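Local coordinates for D-alanyl-D-alanine carboxypeptidase (Streptococcus pneumoniae R6, PDB 1XP4), which probably removes the C-terminal D-alanine from cell-wall peptide precursors, as a serine-type D-Ala-D-Ala carboxypeptidase of the peptidase S11 family, at residues L50-E53 against A54-N57; D122-D125 against M126-A129; S169-D172 against V173-A177; R89-T92 against V93-L97. All blocks are in the same frame, centred on the assembly; numbering follows the deposited sequence.

Interaction 1: residues L50-E53 against A54-N57; sequences LVYE and ALEN
Leu55 lays its CD1 methyl beside the ring of Tyr52, with Leu55 CD1 3.9 Å from Tyr52 CD1. The two side chains lie next to each other and point the same way, three residues apart on one helix. The methyl meets the ring obliquely. Both have CG beside the backbone N (chi1 -84° in Tyr52, -77° in Leu55), a shared setting that keeps them alongside. The contact is the i to i+3 packing of a regular alpha helix, here the last two turns of helix 44-57. The backbone bonds beneath it are mostly of the i to i+4 kind, with Ala54 N weakly shared between Leu50 O and Val51 O. Glu56 N bonds to Tyr52 O at 2.8 Å, fairly straight at 164°. Asn57 N bonds to Glu53 O at 3.1 Å. Glu53 forms a salt bridge with Lys130, while Glu56 forms one with Lys183 and a hydrogen bond with Tyr184 OH. Tyr184 also brings its ring against that of Tyr52. Leu50 packs on helix 120-133, Val51 and Ala54 touch Ile116 of helix 106-117, and Glu56 ties the helix end to Lys183 of helix 170-183.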
ATOM      1  N   LEU A  50       4.340  -9.306  -6.251  1.00 14.17           N
ATOM      2  CA  LEU A  50       4.931 -10.059  -7.341  1.00 14.76           C
ATOM      3  C   LEU A  50       3.914 -11.043  -7.922  1.00 14.69           C
ATOM      4  O   LEU A  50       3.967 -11.387  -9.108  1.00 15.46           O
ATOM      5  CB  LEU A  50       6.191 -10.781  -6.853  1.00 13.45           C
ATOM      6  CG  LEU A  50       7.309  -9.850  -6.352  1.00 12.99           C
ATOM      7  CD1 LEU A  50       8.492 -10.670  -5.870  1.00  9.39           C
ATOM      8  CD2 LEU A  50       7.745  -8.909  -7.472  1.00  9.88           C
ATOM      9  N   VAL A  51       2.973 -11.470  -7.085  1.00 14.35           N
ATOM     10  CA  VAL A  51       1.930 -12.403  -7.494  1.00 13.95           C
ATOM     11  C   VAL A  51       0.946 -11.746  -8.454  1.00 15.60           C
ATOM     12  O   VAL A  51       0.545 -12.349  -9.455  1.00 16.62           O
ATOM     13  CB  VAL A  51       1.142 -12.927  -6.284  1.00 14.19           C
ATOM     14  CG1 VAL A  51       0.088 -13.905  -6.749  1.00 14.57           C
ATOM     15  CG2 VAL A  51       2.083 -13.594  -5.294  1.00 13.16           C
ATOM     16  N   TYR A  52       0.543 -10.517  -8.144  1.00 15.56           N
ATOM     17  CA  TYR A  52      -0.374  -9.793  -9.019  1.00 16.56           C
ATOM     18  C   TYR A  52       0.362  -9.453 -10.311  1.00 17.04           C
ATOM     19  O   TYR A  52      -0.231  -9.432 -11.392  1.00 19.09           O
ATOM     20  CB  TYR A  52      -0.880  -8.511  -8.345  1.00 15.99           C
ATOM     21  CG  TYR A  52      -2.057  -8.730  -7.418  1.00 14.83           C
ATOM     22  CD1 TYR A  52      -3.323  -9.014  -7.924  1.00 15.72           C
ATOM     23  CD2 TYR A  52      -1.903  -8.682  -6.035  1.00 13.28           C
ATOM     24  CE1 TYR A  52      -4.411  -9.248  -7.071  1.00 13.73           C
ATOM     25  CE2 TYR A  52      -2.979  -8.917  -5.177  1.00 13.01           C
ATOM     26  CZ  TYR A  52      -4.227  -9.198  -5.704  1.00 12.91           C
ATOM     27  OH  TYR A  52      -5.289  -9.434  -4.865  1.00 16.22           O
ATOM     28  N   GLU A  53       1.661  -9.199 -10.195  1.00 17.37           N
ATOM     29  CA  GLU A  53       2.468  -8.876 -11.361  1.00 19.32           C
ATOM     30  C   GLU A  53       2.584 -10.088 -12.283  1.00 19.85           C
ATOM     31  O   GLU A  53       2.772  -9.944 -13.487  1.00 19.07           O
ATOM     32  CB  GLU A  53       3.858  -8.417 -10.936  1.00 21.25           C
ATOM     33  CG  GLU A  53       4.667  -7.851 -12.080  1.00 28.97           C
ATOM     34  CD  GLU A  53       5.938  -7.172 -11.612  1.00 32.63           C
ATOM     35  OE1 GLU A  53       6.850  -7.884 -11.139  1.00 35.54           O
ATOM     36  OE2 GLU A  53       6.017  -5.926 -11.710  1.00 34.10           O
ATOM     37  N   ALA A  54       2.479 -11.287 -11.712  1.00 19.08           N
ATOM     38  CA  ALA A  54       2.549 -12.509 -12.504  1.00 16.67           C
ATOM     39  C   ALA A  54       1.161 -12.788 -13.079  1.00 15.63           C
ATOM     40  O   ALA A  54       1.027 -13.373 -14.152  1.00 14.46           O
ATOM     41  CB  ALA A  54       3.015 -13.668 -11.646  1.00 17.33           C
ATOM     42  N   LEU A  55       0.123 -12.380 -12.354  1.00 13.04           N
ATOM     43  CA  LEU A  55      -1.233 -12.560 -12.854  1.00 12.19           C
ATOM     44  C   LEU A  55      -1.385 -11.628 -14.048  1.00 12.64           C
ATOM     45  O   LEU A  55      -1.896 -12.019 -15.097  1.00 10.59           O
ATOM     46  CB  LEU A  55      -2.260 -12.190 -11.791  1.00 12.22           C
ATOM     47  CG  LEU A  55      -2.483 -13.201 -10.674  1.00 10.51           C
ATOM     48  CD1 LEU A  55      -3.350 -12.578  -9.603  1.00  7.08           C
ATOM     49  CD2 LEU A  55      -3.123 -14.457 -11.245  1.00  8.68           C
ATOM     50  N   GLU A  56      -0.928 -10.391 -13.877  1.00 11.78           N
ATOM     51  CA  GLU A  56      -0.997  -9.404 -14.938  1.00 12.89           C
ATOM     52  C   GLU A  56      -0.215  -9.849 -16.166  1.00 13.10           C
ATOM     53  O   GLU A  56      -0.714  -9.746 -17.282  1.00 13.88           O
ATOM     54  CB  GLU A  56      -0.463  -8.062 -14.437  1.00 17.12           C
ATOM     55  CG  GLU A  56      -0.344  -6.990 -15.507  1.00 21.10           C
ATOM     56  CD  GLU A  56      -0.044  -5.614 -14.930  1.00 24.65           C
ATOM     57  OE1 GLU A  56       0.924  -5.477 -14.150  1.00 26.30           O
ATOM     58  OE2 GLU A  56      -0.775  -4.663 -15.267  1.00 25.99           O
ATOM     59  N   ASN A  57       1.007 -10.344 -15.965  1.00 12.27           N
ATOM     60  CA  ASN A  57       1.835 -10.792 -17.086  1.00 11.83           C
ATOM     61  C   ASN A  57       1.222 -12.000 -17.763  1.00 13.16           C
ATOM     62  O   ASN A  57       1.507 -12.266 -18.926  1.00 16.02           O
ATOM     63  CB  ASN A  57       3.260 -11.158 -16.642  1.00 10.36           C
ATOM     64  CG  ASN A  57       4.087  -9.946 -16.247  1.00 12.92           C
ATOM     65  OD1 ASN A  57       3.708  -8.803 -16.520  1.00 14.26           O
ATOM     66  ND2 ASN A  57       5.230 -10.191 -15.605  1.00 10.77           N
TER

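Interaction 2: residues D122-D125 against M126-A129; sequences DFVD and MMRA
Phe123 has CG anti to the backbone N (chi1 -163°), and Met127 is extended at its second torsion (chi2 -161°), which carries SE to the ring. The result is a Met-aromatic contact between residues four apart on helix 120-133. Both methionines here are selenomethionines. Met127 SE lies 3.7 Å from Phe123 CD2 and approaches the ring obliquely, while the two side chains cross at about a right angle. Met126 makes a second, longer Met-aromatic contact with the same ring. Its SE is 5.3 Å from the centroid of the Phe123 ring, again oblique. One phenyl group thus serves two neighbouring selenium atoms.

The next pair along the helix is Val124 and Arg128. The arginine chain is extended from CG to NE and passes over the valine, which offers its CG1 methyl. Beyond the valine, Arg128 donates from NH2 to Val141 O and makes a cation-pi contact with Tyr157. Asp125 OD1 lies 4.2 Å from Arg128 NH1, beyond a salt bridge, and may give a weak attraction of charges. It stands well out of the guanidinium plane, and no N-H points at it. That carboxylate is instead bound by Tyr157 and Lys121. The backbone carries the usual i to i+4 bonds, including Met127 N to Phe123 O at 2.9 Å. Phe123 also packs on Thr47 of helix 44-57 and on Ala113 of helix 106-117. At the valine-arginine crossing, Val124 CG1 is 3.5 Å from Arg128 NE.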
ATOM      1  N   ASP A 122      14.930 -17.681  -5.104  1.00 19.58           N
ATOM      2  CA  ASP A 122      14.829 -16.883  -6.316  1.00 19.95           C
ATOM      3  C   ASP A 122      13.775 -15.816  -6.096  1.00 18.52           C
ATOM      4  O   ASP A 122      13.970 -14.659  -6.473  1.00 18.43           O
ATOM      5  CB  ASP A 122      14.454 -17.754  -7.520  1.00 22.73           C
ATOM      6  CG  ASP A 122      15.536 -18.771  -7.862  1.00 26.97           C
ATOM      7  OD1 ASP A 122      16.716 -18.375  -7.969  1.00 26.18           O
ATOM      8  OD2 ASP A 122      15.209 -19.967  -8.032  1.00 30.68           O
ATOM      9  N   PHE A 123      12.663 -16.199  -5.473  1.00 15.91           N
ATOM     10  CA  PHE A 123      11.603 -15.232  -5.210  1.00 15.80           C
ATOM     11  C   PHE A 123      12.141 -14.064  -4.368  1.00 13.11           C
ATOM     12  O   PHE A 123      11.824 -12.903  -4.633  1.00 10.74           O
ATOM     13  CB  PHE A 123      10.419 -15.888  -4.490  1.00 14.31           C
ATOM     14  CG  PHE A 123       9.166 -15.072  -4.555  1.00 12.70           C
ATOM     15  CD1 PHE A 123       8.358 -15.106  -5.685  1.00 14.51           C
ATOM     16  CD2 PHE A 123       8.813 -14.232  -3.508  1.00 13.67           C
ATOM     17  CE1 PHE A 123       7.213 -14.311  -5.774  1.00 12.24           C
ATOM     18  CE2 PHE A 123       7.670 -13.431  -3.585  1.00 13.62           C
ATOM     19  CZ  PHE A 123       6.869 -13.474  -4.722  1.00 12.30           C
ATOM     20  N   VAL A 124      12.956 -14.371  -3.360  1.00 10.59           N
ATOM     21  CA  VAL A 124      13.531 -13.324  -2.520  1.00 11.55           C
ATOM     22  C   VAL A 124      14.384 -12.361  -3.353  1.00 13.63           C
ATOM     23  O   VAL A 124      14.344 -11.142  -3.150  1.00 13.36           O
ATOM     24  CB  VAL A 124      14.400 -13.905  -1.377  1.00 10.59           C
ATOM     25  CG1 VAL A 124      15.148 -12.771  -0.670  1.00  9.79           C
ATOM     26  CG2 VAL A 124      13.515 -14.663  -0.371  1.00  7.81           C
ATOM     27  N   ASP A 125      15.154 -12.902  -4.290  1.00 14.11           N
ATOM     28  CA  ASP A 125      15.974 -12.054  -5.129  1.00 14.82           C
ATOM     29  C   ASP A 125      15.047 -11.151  -5.925  1.00 17.46           C
ATOM     30  O   ASP A 125      15.383 -10.003  -6.229  1.00 17.43           O
ATOM     31  CB  ASP A 125      16.840 -12.894  -6.064  1.00 17.45           C
ATOM     32  CG  ASP A 125      17.906 -13.688  -5.320  1.00 20.55           C
ATOM     33  OD1 ASP A 125      18.444 -13.180  -4.310  1.00 19.78           O
ATOM     34  OD2 ASP A 125      18.216 -14.817  -5.755  1.00 24.32           O
HETATM   35  N   MSE A 126      13.871 -11.668  -6.260  1.00 17.99           N
HETATM   36  CA  MSE A 126      12.907 -10.880  -7.003  1.00 18.85           C
HETATM   37  C   MSE A 126      12.392  -9.751  -6.122  1.00 21.14           C
HETATM   38  O   MSE A 126      12.260  -8.611  -6.578  1.00 23.73           O
HETATM   39  CB  MSE A 126      11.737 -11.750  -7.477  1.00 20.52           C
HETATM   40  CG  MSE A 126      12.028 -12.559  -8.731  1.00 21.46           C
HETATM   41 SE   MSE A 126      10.567 -13.691  -9.301  1.00 29.50          SE
HETATM   42  CE  MSE A 126       9.211 -12.341  -9.537  1.00 25.50           C
HETATM   43  N   MSE A 127      12.102 -10.047  -4.858  1.00 20.54           N
HETATM   44  CA  MSE A 127      11.606  -8.988  -3.996  1.00 20.61           C
HETATM   45  C   MSE A 127      12.709  -7.998  -3.632  1.00 19.53           C
HETATM   46  O   MSE A 127      12.435  -6.830  -3.336  1.00 20.20           O
HETATM   47  CB  MSE A 127      10.889  -9.555  -2.747  1.00 20.50           C
HETATM   48  CG  MSE A 127      11.380 -10.884  -2.206  1.00 21.08           C
HETATM   49 SE   MSE A 127      10.087 -11.809  -1.035  1.00 22.14          SE
HETATM   50  CE  MSE A 127       9.754 -10.426   0.276  1.00 22.58           C
ATOM     51  N   ARG A 128      13.961  -8.444  -3.679  1.00 16.96           N
ATOM     52  CA  ARG A 128      15.068  -7.538  -3.387  1.00 14.48           C
ATOM     53  C   ARG A 128      15.196  -6.563  -4.551  1.00 13.35           C
ATOM     54  O   ARG A 128      15.488  -5.382  -4.365  1.00 13.13           O
ATOM     55  CB  ARG A 128      16.384  -8.302  -3.226  1.00 10.66           C
ATOM     56  CG  ARG A 128      16.465  -9.122  -1.971  1.00 15.40           C
ATOM     57  CD  ARG A 128      17.797  -9.831  -1.831  1.00 15.35           C
ATOM     58  NE  ARG A 128      17.871 -10.567  -0.571  1.00 19.83           N
ATOM     59  CZ  ARG A 128      18.943 -11.234  -0.157  1.00 20.53           C
ATOM     60  NH1 ARG A 128      20.036 -11.256  -0.907  1.00 20.87           N
ATOM     61  NH2 ARG A 128      18.926 -11.881   1.006  1.00 18.67           N
ATOM     62  N   ALA A 129      14.970  -7.071  -5.755  1.00 12.26           N
ATOM     63  CA  ALA A 129      15.079  -6.255  -6.948  1.00 14.09           C
ATOM     64  C   ALA A 129      13.945  -5.260  -7.007  1.00 16.97           C
ATOM     65  O   ALA A 129      14.165  -4.073  -7.264  1.00 18.93           O
ATOM     66  CB  ALA A 129      15.067  -7.130  -8.182  1.00 11.35           C
TER

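Interaction 3: residues S169-D172 against V173-A177; sequences SAYD and VAIVA
Val173 N bonds to Ser169 O at 2.8 Å, nearly straight at 165°. This bond closes the first turn of helix 170-183, and a capping box secures the same turn, with Ser169 as the N-cap. Asp172 OD2 takes the backbone N-H of Ser169 at 3.2 Å, and that bond is also nearly straight at 163°. The donor comes on the anti side of the carboxylate, tilted from its plane. In return, Asp172 N donates to Ser169 OG at 2.9 Å. Asp172 has its CG beside the backbone N (chi1 -70°), which turns the carboxylate back toward the start of the helix.

The capped turn leads straight into regular helix. Ala174 N to Ala170 O, Ile175 N to Tyr171 O and Val176 N to Asp172 O continue the ladder. One turn along, Ile175 crosses the Tyr171 ring at a slant. Its terminal methyl does the touching, with Ile175 CD1 3.5 Å from Tyr171 CE2.

The helix lies against the five-stranded antiparallel sheet, where Ala170 and Val173 pack on Val249 of strand 244-253 and Ala174 meets Ile18 of strand 17-21. Tyr171 also touches Ile18, and reaches Gln359 and Ile362 later in the chain.

Ser169 OG serves Asp172 N, a first-turn amide without an earlier helical carbonyl, and Asp172 OD2 serves the amide of the cap residue. The aspartate charge probably also suits the positive end of the helix dipole. Asp138 lies close to the same carboxylate, and two like charges there could raise the proton affinity of one of them.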
ATOM      1  N   SER A 169      11.654  -0.033   6.945  1.00 15.42           N
ATOM      2  CA  SER A 169      11.265   1.097   7.779  1.00 16.84           C
ATOM      3  C   SER A 169       9.772   1.348   7.543  1.00 16.54           C
ATOM      4  O   SER A 169       9.218   0.877   6.547  1.00 15.67           O
ATOM      5  CB  SER A 169      12.087   2.341   7.419  1.00 17.51           C
ATOM      6  OG  SER A 169      11.714   2.877   6.162  1.00 19.81           O
ATOM      7  N   ALA A 170       9.115   2.063   8.454  1.00 15.25           N
ATOM      8  CA  ALA A 170       7.694   2.340   8.281  1.00 15.38           C
ATOM      9  C   ALA A 170       7.534   3.110   6.970  1.00 15.97           C
ATOM     10  O   ALA A 170       6.566   2.912   6.227  1.00 15.67           O
ATOM     11  CB  ALA A 170       7.162   3.155   9.455  1.00 14.75           C
ATOM     12  N   TYR A 171       8.503   3.979   6.693  1.00 15.20           N
ATOM     13  CA  TYR A 171       8.530   4.776   5.465  1.00 15.63           C
ATOM     14  C   TYR A 171       8.531   3.805   4.283  1.00 16.70           C
ATOM     15  O   TYR A 171       7.709   3.916   3.366  1.00 15.68           O
ATOM     16  CB  TYR A 171       9.807   5.617   5.429  1.00 15.35           C
ATOM     17  CG  TYR A 171       9.971   6.511   4.222  1.00 18.05           C
ATOM     18  CD1 TYR A 171       9.431   7.797   4.205  1.00 21.27           C
ATOM     19  CD2 TYR A 171      10.714   6.094   3.112  1.00 17.14           C
ATOM     20  CE1 TYR A 171       9.632   8.652   3.119  1.00 18.74           C
ATOM     21  CE2 TYR A 171      10.919   6.939   2.026  1.00 16.89           C
ATOM     22  CZ  TYR A 171      10.377   8.217   2.038  1.00 17.40           C
ATOM     23  OH  TYR A 171      10.589   9.073   0.980  1.00 17.94           O
ATOM     24  N   ASP A 172       9.468   2.858   4.316  1.00 14.12           N
ATOM     25  CA  ASP A 172       9.574   1.854   3.273  1.00 15.21           C
ATOM     26  C   ASP A 172       8.255   1.103   3.111  1.00 15.33           C
ATOM     27  O   ASP A 172       7.774   0.913   1.989  1.00 16.21           O
ATOM     28  CB  ASP A 172      10.685   0.858   3.598  1.00 18.99           C
ATOM     29  CG  ASP A 172      12.064   1.468   3.490  1.00 22.44           C
ATOM     30  OD1 ASP A 172      12.267   2.311   2.592  1.00 25.30           O
ATOM     31  OD2 ASP A 172      12.952   1.094   4.286  1.00 21.75           O
ATOM     32  N   VAL A 173       7.670   0.679   4.230  1.00 12.39           N
ATOM     33  CA  VAL A 173       6.406  -0.049   4.190  1.00 10.86           C
ATOM     34  C   VAL A 173       5.320   0.779   3.516  1.00 11.68           C
ATOM     35  O   VAL A 173       4.562   0.262   2.694  1.00 13.02           O
ATOM     36  CB  VAL A 173       5.943  -0.441   5.597  1.00  8.52           C
ATOM     37  CG1 VAL A 173       4.646  -1.200   5.520  1.00  7.37           C
ATOM     38  CG2 VAL A 173       6.996  -1.309   6.261  1.00 13.23           C
ATOM     39  N   ALA A 174       5.250   2.062   3.864  1.00 11.33           N
ATOM     40  CA  ALA A 174       4.266   2.962   3.278  1.00  9.81           C
ATOM     41  C   ALA A 174       4.382   2.901   1.759  1.00  9.56           C
ATOM     42  O   ALA A 174       3.386   2.756   1.050  1.00 12.42           O
ATOM     43  CB  ALA A 174       4.510   4.383   3.758  1.00  8.29           C
ATOM     44  N   ILE A 175       5.607   3.018   1.262  1.00  7.98           N
ATOM     45  CA  ILE A 175       5.847   2.967  -0.171  1.00  7.80           C
ATOM     46  C   ILE A 175       5.273   1.658  -0.733  1.00  8.86           C
ATOM     47  O   ILE A 175       4.480   1.671  -1.673  1.00 10.43           O
ATOM     48  CB  ILE A 175       7.369   3.096  -0.463  1.00  6.62           C
ATOM     49  CG1 ILE A 175       7.817   4.538  -0.155  1.00  7.68           C
ATOM     50  CG2 ILE A 175       7.674   2.696  -1.906  1.00  1.00           C
ATOM     51  CD1 ILE A 175       9.333   4.818  -0.284  1.00  6.19           C
ATOM     52  N   VAL A 176       5.652   0.536  -0.136  1.00  7.83           N
ATOM     53  CA  VAL A 176       5.157  -0.768  -0.561  1.00  8.48           C
ATOM     54  C   VAL A 176       3.626  -0.798  -0.600  1.00  9.64           C
ATOM     55  O   VAL A 176       3.013  -1.123  -1.620  1.00 11.72           O
ATOM     56  CB  VAL A 176       5.650  -1.874   0.397  1.00  8.74           C
ATOM     57  CG1 VAL A 176       4.955  -3.203   0.076  1.00  5.80           C
ATOM     58  CG2 VAL A 176       7.172  -2.006   0.284  1.00  4.32           C
ATOM     59  N   ALA A 177       3.005  -0.468   0.521  1.00 10.15           N
ATOM     60  CA  ALA A 177       1.553  -0.457   0.586  1.00 11.02           C
ATOM     61  C   ALA A 177       0.987   0.444  -0.514  1.00 12.28           C
ATOM     62  O   ALA A 177       0.056   0.062  -1.227  1.00 13.10           O
ATOM     63  CB  ALA A 177       1.097   0.025   1.959  1.00  9.78           C
TER

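Interaction 4: residues R89-T92 against V93-L97; sequences RNYT and VEELL
This is the N-terminal cap of helix 93-103, where the short strand 90-92 runs directly into it. The strand and helix segments stand almost perpendicular, at 87°. Strand 90-92 pairs antiparallel with strand 65-67, so the junction joins a two-stranded sheet to the helical part of the fold.

Thr92 is the N-cap residue, but its side chain makes no capping bond. The side chain of Glu95 reaches back instead. Glu95 OE1 accepts from Thr92 N at 2.8 Å, with an N-H angle of 172°, through its anti lone pair. Glu95 keeps CG beside the backbone N (chi1 -61°), and the extended chain beyond it carries the carboxylate to the cap. On the way the two side chains cross at about a right angle, and Glu95 CG faces Thr92 CB. The same oxygen lies at the edge of the Tyr91 ring, near its plane, with Glu95 OE1 3.7 Å from Tyr91 CD2. Leu96 N closes the first turn on Thr92 O at 2.8 Å. Leu96 CD2 meets Tyr91 CB at 4.1 Å.

The tyrosine ring stacks on Phe198, while Leu96 packs on Ala108 and Leu112 of helix 106-117. The glutamate thus supplies one half of the pattern seen in a capping box. Its negative charge next to the first helical turn probably suits the helix dipole, and the bond fixes the carboxylate beside the last strand residue.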
ATOM      1  N   ARG A  89      -2.426 -30.627  -0.466  1.00 21.17           N
ATOM      2  CA  ARG A  89      -1.184 -30.182  -1.105  1.00 21.55           C
ATOM      3  C   ARG A  89      -1.288 -29.622  -2.529  1.00 20.53           C
ATOM      4  O   ARG A  89      -0.335 -29.693  -3.298  1.00 20.81           O
ATOM      5  CB  ARG A  89      -0.148 -31.314  -1.083  1.00 21.78           C
ATOM      6  CG  ARG A  89       0.555 -31.526   0.260  1.00 19.63           C
ATOM      7  CD  ARG A  89       1.070 -32.957   0.354  1.00 25.72           C
ATOM      8  NE  ARG A  89       2.479 -33.063   0.730  1.00 28.67           N
ATOM      9  CZ  ARG A  89       3.488 -32.583   0.009  1.00 26.96           C
ATOM     10  NH1 ARG A  89       3.250 -31.954  -1.126  1.00 30.94           N
ATOM     11  NH2 ARG A  89       4.736 -32.751   0.409  1.00 28.59           N
ATOM     12  N   ASN A  90      -2.440 -29.069  -2.882  1.00 18.89           N
ATOM     13  CA  ASN A  90      -2.609 -28.472  -4.200  1.00 17.48           C
ATOM     14  C   ASN A  90      -3.800 -27.533  -4.159  1.00 17.04           C
ATOM     15  O   ASN A  90      -4.947 -27.965  -4.064  1.00 19.25           O
ATOM     16  CB  ASN A  90      -2.824 -29.534  -5.278  1.00 16.67           C
ATOM     17  CG  ASN A  90      -2.728 -28.958  -6.682  1.00 16.93           C
ATOM     18  OD1 ASN A  90      -3.512 -28.086  -7.062  1.00 15.53           O
ATOM     19  ND2 ASN A  90      -1.754 -29.436  -7.455  1.00 14.19           N
ATOM     20  N   TYR A  91      -3.520 -26.241  -4.217  1.00 13.95           N
ATOM     21  CA  TYR A  91      -4.583 -25.269  -4.166  1.00 14.29           C
ATOM     22  C   TYR A  91      -4.436 -24.200  -5.224  1.00 16.03           C
ATOM     23  O   TYR A  91      -3.384 -24.043  -5.832  1.00 20.25           O
ATOM     24  CB  TYR A  91      -4.648 -24.624  -2.781  1.00 13.13           C
ATOM     25  CG  TYR A  91      -4.984 -25.602  -1.681  1.00 12.24           C
ATOM     26  CD1 TYR A  91      -3.990 -26.394  -1.100  1.00 12.32           C
ATOM     27  CD2 TYR A  91      -6.308 -25.790  -1.269  1.00 10.18           C
ATOM     28  CE1 TYR A  91      -4.303 -27.361  -0.145  1.00 12.03           C
ATOM     29  CE2 TYR A  91      -6.632 -26.751  -0.312  1.00 10.66           C
ATOM     30  CZ  TYR A  91      -5.625 -27.536   0.240  1.00 10.91           C
ATOM     31  OH  TYR A  91      -5.938 -28.517   1.144  1.00  7.37           O
ATOM     32  N   THR A  92      -5.523 -23.473  -5.424  1.00 15.47           N
ATOM     33  CA  THR A  92      -5.608 -22.399  -6.391  1.00 14.30           C
ATOM     34  C   THR A  92      -4.800 -21.166  -5.980  1.00 13.65           C
ATOM     35  O   THR A  92      -4.618 -20.895  -4.789  1.00 14.05           O
ATOM     36  CB  THR A  92      -7.097 -22.020  -6.584  1.00 13.75           C
ATOM     37  OG1 THR A  92      -7.629 -22.763  -7.683  1.00 15.99           O
ATOM     38  CG2 THR A  92      -7.268 -20.549  -6.834  1.00 14.30           C
ATOM     39  N   VAL A  93      -4.306 -20.436  -6.975  1.00 11.98           N
ATOM     40  CA  VAL A  93      -3.556 -19.213  -6.731  1.00 11.92           C
ATOM     41  C   VAL A  93      -4.449 -18.301  -5.891  1.00 14.35           C
ATOM     42  O   VAL A  93      -4.028 -17.766  -4.867  1.00 15.37           O
ATOM     43  CB  VAL A  93      -3.211 -18.488  -8.062  1.00  9.88           C
ATOM     44  CG1 VAL A  93      -2.853 -17.031  -7.793  1.00  7.78           C
ATOM     45  CG2 VAL A  93      -2.050 -19.183  -8.752  1.00  7.44           C
ATOM     46  N   GLU A  94      -5.688 -18.131  -6.339  1.00 15.89           N
ATOM     47  CA  GLU A  94      -6.650 -17.297  -5.639  1.00 17.82           C
ATOM     48  C   GLU A  94      -6.847 -17.818  -4.222  1.00 18.16           C
ATOM     49  O   GLU A  94      -6.981 -17.045  -3.275  1.00 21.32           O
ATOM     50  CB  GLU A  94      -7.990 -17.291  -6.389  1.00 18.68           C
ATOM     51  CG  GLU A  94      -9.090 -16.457  -5.730  1.00 23.82           C
ATOM     52  CD  GLU A  94     -10.366 -16.374  -6.567  1.00 27.17           C
ATOM     53  OE1 GLU A  94     -10.945 -17.433  -6.889  1.00 30.71           O
ATOM     54  OE2 GLU A  94     -10.796 -15.249  -6.903  1.00 29.35           O
ATOM     55  N   GLU A  95      -6.856 -19.133  -4.067  1.00 17.02           N
ATOM     56  CA  GLU A  95      -7.049 -19.705  -2.747  1.00 18.85           C
ATOM     57  C   GLU A  95      -5.894 -19.351  -1.817  1.00 18.25           C
ATOM     58  O   GLU A  95      -6.110 -18.938  -0.674  1.00 16.46           O
ATOM     59  CB  GLU A  95      -7.226 -21.221  -2.854  1.00 20.19           C
ATOM     60  CG  GLU A  95      -8.446 -21.604  -3.674  1.00 22.21           C
ATOM     61  CD  GLU A  95      -8.785 -23.076  -3.584  1.00 26.29           C
ATOM     62  OE1 GLU A  95      -7.959 -23.913  -4.021  1.00 21.79           O
ATOM     63  OE2 GLU A  95      -9.888 -23.392  -3.076  1.00 26.08           O
ATOM     64  N   LEU A  96      -4.670 -19.500  -2.310  1.00 17.31           N
ATOM     65  CA  LEU A  96      -3.495 -19.176  -1.508  1.00 17.26           C
ATOM     66  C   LEU A  96      -3.430 -17.676  -1.245  1.00 17.71           C
ATOM     67  O   LEU A  96      -3.092 -17.236  -0.145  1.00 18.53           O
ATOM     68  CB  LEU A  96      -2.231 -19.641  -2.220  1.00 15.20           C
ATOM     69  CG  LEU A  96      -2.150 -21.151  -2.426  1.00 13.45           C
ATOM     70  CD1 LEU A  96      -0.904 -21.485  -3.226  1.00 13.44           C
ATOM     71  CD2 LEU A  96      -2.139 -21.854  -1.070  1.00 15.20           C
ATOM     72  N   LEU A  97      -3.760 -16.892  -2.261  1.00 17.59           N
ATOM     73  CA  LEU A  97      -3.755 -15.446  -2.131  1.00 20.33           C
ATOM     74  C   LEU A  97      -4.696 -15.037  -1.002  1.00 20.74           C
ATOM     75  O   LEU A  97      -4.363 -14.201  -0.162  1.00 22.65           O
ATOM     76  CB  LEU A  97      -4.224 -14.809  -3.433  1.00 20.79           C
ATOM     77  CG  LEU A  97      -3.293 -13.782  -4.065  1.00 22.23           C
ATOM     78  CD1 LEU A  97      -3.963 -13.237  -5.319  1.00 22.94           C
ATOM     79  CD2 LEU A  97      -2.993 -12.668  -3.076  1.00 23.62           C
TER

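Interactions 1 and 2 touch directly. Leu50 CD1 of interaction 1 lies 3.4 Å from Phe123 CZ of interaction 2, so the ring that meets both selenium atoms also packs on helix 44-57. Interaction 4 borders interaction 1 on another side, where Leu97 CD1 is 4.1 Å from Tyr52 OH. Interaction 3 stands apart, with nearest atoms about 9 Å from interaction 1 and about 8 Å from interaction 2. Each comes within about 10 Å of the predicted proton acceptor Lys44, between side chains. Met127 comes nearest, about 8 Å from the side chain of Lys44. Val51 and Val176 are each about 9 Å from it, and Leu96 is about 10 Å away.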